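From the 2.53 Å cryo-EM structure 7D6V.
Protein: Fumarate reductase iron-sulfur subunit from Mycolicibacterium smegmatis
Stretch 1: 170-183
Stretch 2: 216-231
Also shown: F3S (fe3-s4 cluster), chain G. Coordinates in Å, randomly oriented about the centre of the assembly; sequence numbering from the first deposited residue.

Stretch 1 (170-183) GPRFHMRIAELDMH
Stretch 2, residues 216-231: HIKITDNALIPMKERV

Helix 171-181 and helix 219-231 of one chain cross at 70° between their N-to-C directions, axes 8.6 Å apart at closest approach, burying 603 Å² in total; Met175 and Ala223 set the register, CA to CA 5.5 Å. Ile217 (m, t), in the loop before the second helix, places CG2 3.9 Å from SD of Met175 (t, t, p). Lys218 is the N-cap. Ile219 (m, t) points toward the first helix, its CG2 4.2 Å from Pro171 CB. A wider pi-type turn spans 219-224, with Leu224 N bonding to Ile219 O (3.1 Å). Ala223, in this turn, points toward helix 171-181, and its CB lies 3.9 Å from Ala178 CB and 4.1 Å from Met175 CG, so two alanine methyls meet where the backbones come close. Leu224 (m, t) starts sideways but reaches CD2 to 3.8 Å from His174 CB, while its CD1 and Pro171 CB each lie 3.4 Å from S3 of the Fe3-S4 cluster. The helix kinks at Pro226, whose CB sits 4.1 Å from Met182 CE. Met227 folds compactly (m, m, m), setting CG 3.6 Å from Ala178 CB and CE 3.8 Å from Ile177 CG2. Arg230 (m, t, t) ends the contact with a salt bridge: NH1 donates to Asp181 OD2 at 2.5 Å, near the guanidinium plane, as Met182 CE covers one face.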

# COMPACT_ATOMS: atom_id res chain seq x y z
N GLY B 170 16.57 -7.22 -6.24
CA GLY B 170 15.30 -7.80 -5.92
C GLY B 170 14.19 -7.32 -6.83
O GLY B 170 14.33 -6.32 -7.54
N PRO B 171 13.06 -8.03 -6.82
CA PRO B 171 11.94 -7.63 -7.69
C PRO B 171 11.43 -6.22 -7.44
O PRO B 171 11.12 -5.51 -8.41
CB PRO B 171 10.86 -8.67 -7.35
CG PRO B 171 11.37 -9.44 -6.17
CD PRO B 171 12.84 -9.33 -6.19
N ARG B 172 11.35 -5.78 -6.18
CA ARG B 172 10.76 -4.48 -5.89
C ARG B 172 11.58 -3.36 -6.51
O ARG B 172 11.03 -2.42 -7.10
CB ARG B 172 10.64 -4.28 -4.38
CG ARG B 172 9.81 -3.08 -3.95
CD ARG B 172 10.69 -1.88 -3.65
NE ARG B 172 9.92 -0.66 -3.44
CZ ARG B 172 9.39 0.07 -4.42
NH1 ARG B 172 8.70 1.17 -4.12
NH2 ARG B 172 9.53 -0.30 -5.68
N PHE B 173 12.90 -3.45 -6.44
CA PHE B 173 13.73 -2.34 -6.89
C PHE B 173 14.03 -2.39 -8.38
O PHE B 173 14.24 -1.34 -8.99
CB PHE B 173 15.00 -2.31 -6.05
CG PHE B 173 14.72 -1.99 -4.62
CD1 PHE B 173 14.37 -0.71 -4.24
CD2 PHE B 173 14.73 -2.99 -3.66
CE1 PHE B 173 14.08 -0.42 -2.94
CE2 PHE B 173 14.44 -2.69 -2.35
CZ PHE B 173 14.11 -1.41 -1.99
N HIS B 174 14.00 -3.57 -9.00
CA HIS B 174 13.98 -3.60 -10.45
C HIS B 174 12.66 -3.08 -11.00
O HIS B 174 12.63 -2.42 -12.04
CB HIS B 174 14.28 -5.01 -10.95
CG HIS B 174 15.71 -5.40 -10.81
ND1 HIS B 174 16.71 -4.84 -11.57
CD2 HIS B 174 16.32 -6.28 -9.98
CE1 HIS B 174 17.87 -5.36 -11.23
NE2 HIS B 174 17.66 -6.24 -10.26
N MET B 175 11.56 -3.33 -10.28
CA MET B 175 10.29 -2.69 -10.63
C MET B 175 10.38 -1.18 -10.47
O MET B 175 9.80 -0.43 -11.26
CB MET B 175 9.17 -3.26 -9.76
CG MET B 175 7.79 -2.75 -10.11
SD MET B 175 6.54 -3.21 -8.91
CE MET B 175 7.09 -2.29 -7.48
N ARG B 176 11.08 -0.71 -9.44
CA ARG B 176 11.29 0.72 -9.26
C ARG B 176 12.11 1.31 -10.40
O ARG B 176 11.82 2.42 -10.88
CB ARG B 176 11.96 0.97 -7.91
CG ARG B 176 12.51 2.37 -7.73
CD ARG B 176 11.54 3.26 -6.99
NE ARG B 176 12.12 4.55 -6.67
CZ ARG B 176 11.69 5.71 -7.16
NH1 ARG B 176 10.66 5.74 -7.99
NH2 ARG B 176 12.29 6.84 -6.81
N ILE B 177 13.13 0.59 -10.85
CA ILE B 177 13.92 1.02 -12.00
C ILE B 177 13.03 1.11 -13.24
O ILE B 177 13.14 2.06 -14.02
CB ILE B 177 15.11 0.08 -12.23
CG1 ILE B 177 16.13 0.23 -11.10
CG2 ILE B 177 15.78 0.36 -13.56
CD1 ILE B 177 17.25 -0.78 -11.15
N ALA B 178 12.16 0.12 -13.44
CA ALA B 178 11.23 0.17 -14.57
C ALA B 178 10.27 1.35 -14.46
O ALA B 178 9.95 2.00 -15.46
CB ALA B 178 10.46 -1.14 -14.67
N GLU B 179 9.80 1.63 -13.24
CA GLU B 179 8.90 2.75 -13.02
C GLU B 179 9.57 4.08 -13.36
O GLU B 179 8.95 4.97 -13.94
CB GLU B 179 8.41 2.73 -11.57
CG GLU B 179 7.28 3.70 -11.24
CD GLU B 179 7.78 5.09 -10.92
OE1 GLU B 179 8.92 5.21 -10.43
OE2 GLU B 179 7.05 6.07 -11.16
N LEU B 180 10.84 4.22 -12.98
CA LEU B 180 11.57 5.45 -13.31
C LEU B 180 11.92 5.51 -14.79
O LEU B 180 11.98 6.60 -15.37
CB LEU B 180 12.82 5.57 -12.46
CG LEU B 180 12.58 5.99 -11.01
CD1 LEU B 180 13.82 5.78 -10.17
CD2 LEU B 180 12.12 7.43 -10.95
N ASP B 181 12.16 4.36 -15.42
CA ASP B 181 12.48 4.32 -16.84
C ASP B 181 11.28 4.66 -17.71
O ASP B 181 11.43 5.27 -18.77
CB ASP B 181 13.03 2.94 -17.21
CG ASP B 181 13.86 2.96 -18.47
OD1 ASP B 181 14.93 3.61 -18.48
OD2 ASP B 181 13.45 2.32 -19.46
N MET B 182 10.08 4.28 -17.28
CA MET B 182 8.87 4.56 -18.04
C MET B 182 8.23 5.90 -17.67
O MET B 182 7.18 6.24 -18.23
CB MET B 182 7.85 3.43 -17.85
CG MET B 182 8.20 2.17 -18.62
SD MET B 182 7.39 0.71 -17.97
CE MET B 182 8.48 -0.57 -18.57
N HIS B 183 8.83 6.65 -16.76
CA HIS B 183 8.34 7.99 -16.46
C HIS B 183 8.53 8.89 -17.67
O HIS B 183 9.65 9.00 -18.18
CB HIS B 183 9.07 8.56 -15.25
CG HIS B 183 8.40 9.75 -14.63
ND1 HIS B 183 8.24 10.94 -15.30
CD2 HIS B 183 7.85 9.93 -13.41
CE1 HIS B 183 7.62 11.81 -14.52
NE2 HIS B 183 7.37 11.22 -13.37
N HIS B 216 -1.29 -7.20 -6.51
CA HIS B 216 -1.54 -7.80 -7.82
C HIS B 216 -0.86 -7.02 -8.94
O HIS B 216 -1.42 -6.83 -10.02
CB HIS B 216 -3.04 -7.93 -8.08
CG HIS B 216 -3.79 -8.57 -6.95
ND1 HIS B 216 -3.57 -9.87 -6.56
CD2 HIS B 216 -4.74 -8.09 -6.12
CE1 HIS B 216 -4.36 -10.17 -5.54
NE2 HIS B 216 -5.08 -9.10 -5.26
N ILE B 217 0.35 -6.55 -8.67
CA ILE B 217 1.17 -5.92 -9.69
C ILE B 217 1.79 -7.01 -10.56
O ILE B 217 2.31 -8.00 -10.05
CB ILE B 217 2.25 -5.03 -9.06
CG1 ILE B 217 1.63 -4.05 -8.06
CG2 ILE B 217 3.03 -4.29 -10.13
CD1 ILE B 217 2.63 -3.27 -7.26
N LYS B 218 1.72 -6.82 -11.88
CA LYS B 218 2.29 -7.77 -12.83
C LYS B 218 3.79 -7.52 -12.92
O LYS B 218 4.31 -6.99 -13.90
CB LYS B 218 1.62 -7.63 -14.19
CG LYS B 218 0.13 -7.91 -14.19
CD LYS B 218 -0.16 -9.37 -13.94
CE LYS B 218 -1.65 -9.63 -13.94
NZ LYS B 218 -2.23 -9.44 -15.30
N ILE B 219 4.50 -7.93 -11.87
CA ILE B 219 5.90 -7.56 -11.71
C ILE B 219 6.74 -8.13 -12.86
O ILE B 219 7.53 -7.41 -13.48
CB ILE B 219 6.43 -8.03 -10.34
CG1 ILE B 219 5.53 -7.51 -9.22
CG2 ILE B 219 7.87 -7.58 -10.15
CD1 ILE B 219 5.86 -8.08 -7.87
N THR B 220 6.58 -9.41 -13.15
CA THR B 220 7.42 -10.04 -14.16
C THR B 220 7.03 -9.58 -15.57
O THR B 220 7.90 -9.23 -16.37
CB THR B 220 7.33 -11.56 -14.05
OG1 THR B 220 7.49 -11.94 -12.68
CG2 THR B 220 8.41 -12.22 -14.87
N ASP B 221 5.74 -9.57 -15.87
CA ASP B 221 5.30 -9.32 -17.24
C ASP B 221 5.39 -7.84 -17.62
O ASP B 221 5.69 -7.52 -18.77
CB ASP B 221 3.88 -9.83 -17.44
CG ASP B 221 3.83 -11.31 -17.76
OD1 ASP B 221 4.89 -11.96 -17.74
OD2 ASP B 221 2.72 -11.83 -18.02
N ASN B 222 5.13 -6.94 -16.67
CA ASN B 222 5.07 -5.52 -16.99
C ASN B 222 6.34 -4.76 -16.65
O ASN B 222 6.55 -3.67 -17.18
CB ASN B 222 3.89 -4.87 -16.25
CG ASN B 222 2.56 -5.14 -16.92
OD1 ASN B 222 2.50 -5.77 -17.97
ND2 ASN B 222 1.49 -4.66 -16.32
N ALA B 223 7.20 -5.31 -15.79
CA ALA B 223 8.41 -4.61 -15.38
C ALA B 223 9.68 -5.36 -15.75
O ALA B 223 10.57 -4.79 -16.39
CB ALA B 223 8.39 -4.34 -13.87
N LEU B 224 9.80 -6.63 -15.37
CA LEU B 224 11.08 -7.32 -15.48
C LEU B 224 11.39 -7.73 -16.91
O LEU B 224 12.51 -7.51 -17.39
CB LEU B 224 11.08 -8.54 -14.57
CG LEU B 224 10.73 -8.25 -13.11
CD1 LEU B 224 10.73 -9.53 -12.33
CD2 LEU B 224 11.69 -7.25 -12.51
N ILE B 225 10.44 -8.36 -17.60
CA ILE B 225 10.65 -8.73 -19.00
C ILE B 225 10.84 -7.51 -19.89
O ILE B 225 11.75 -7.53 -20.75
CB ILE B 225 9.53 -9.66 -19.48
CG1 ILE B 225 9.64 -11.02 -18.79
CG2 ILE B 225 9.58 -9.84 -20.99
CD1 ILE B 225 8.41 -11.87 -18.91
N PRO B 226 10.04 -6.44 -19.79
CA PRO B 226 10.34 -5.23 -20.58
C PRO B 226 11.72 -4.66 -20.31
O PRO B 226 12.40 -4.22 -21.26
CB PRO B 226 9.23 -4.27 -20.16
CG PRO B 226 8.11 -5.13 -19.79
CD PRO B 226 8.72 -6.33 -19.13
N MET B 227 12.17 -4.66 -19.06
CA MET B 227 13.50 -4.13 -18.77
C MET B 227 14.59 -5.04 -19.31
O MET B 227 15.63 -4.56 -19.76
CB MET B 227 13.68 -3.91 -17.27
CG MET B 227 12.90 -2.73 -16.74
SD MET B 227 13.53 -1.14 -17.32
CE MET B 227 15.27 -1.29 -16.93
N LYS B 228 14.36 -6.35 -19.29
CA LYS B 228 15.31 -7.27 -19.90
C LYS B 228 15.39 -7.04 -21.41
O LYS B 228 16.48 -7.10 -21.99
CB LYS B 228 14.93 -8.72 -19.59
CG LYS B 228 15.32 -9.17 -18.20
CD LYS B 228 14.75 -10.53 -17.89
CE LYS B 228 15.23 -11.03 -16.54
NZ LYS B 228 16.56 -11.70 -16.61
N GLU B 229 14.25 -6.77 -22.04
CA GLU B 229 14.26 -6.48 -23.47
C GLU B 229 14.99 -5.17 -23.77
O GLU B 229 15.71 -5.07 -24.77
CB GLU B 229 12.83 -6.44 -23.99
CG GLU B 229 12.16 -7.80 -24.05
CD GLU B 229 12.81 -8.73 -25.06
OE1 GLU B 229 12.77 -8.42 -26.27
OE2 GLU B 229 13.37 -9.76 -24.64
N ARG B 230 14.82 -4.16 -22.92
CA ARG B 230 15.55 -2.91 -23.11
C ARG B 230 17.05 -3.09 -22.90
O ARG B 230 17.88 -2.53 -23.63
CB ARG B 230 14.99 -1.84 -22.18
CG ARG B 230 13.53 -1.53 -22.46
CD ARG B 230 12.93 -0.56 -21.47
NE ARG B 230 11.54 -0.27 -21.82
CZ ARG B 230 10.94 0.90 -21.64
NH1 ARG B 230 11.60 1.91 -21.11
NH2 ARG B 230 9.68 1.06 -22.00
N VAL B 231 17.43 -3.90 -21.90
CA VAL B 231 18.84 -4.20 -21.68
C VAL B 231 19.41 -4.95 -22.88
O VAL B 231 20.55 -4.72 -23.28
CB VAL B 231 19.02 -4.99 -20.38
CG1 VAL B 231 20.42 -5.57 -20.29
CG2 VAL B 231 18.74 -4.10 -19.18
FE1 F3S G . 11.99 -13.03 -8.25
FE3 F3S G . 10.05 -12.64 -10.06
FE4 F3S G . 12.58 -12.75 -10.95
S1 F3S G . 10.13 -14.21 -8.48
S2 F3S G . 13.57 -14.17 -9.49
S3 F3S G . 11.71 -11.14 -9.53
S4 F3S G . 10.76 -13.48 -12.06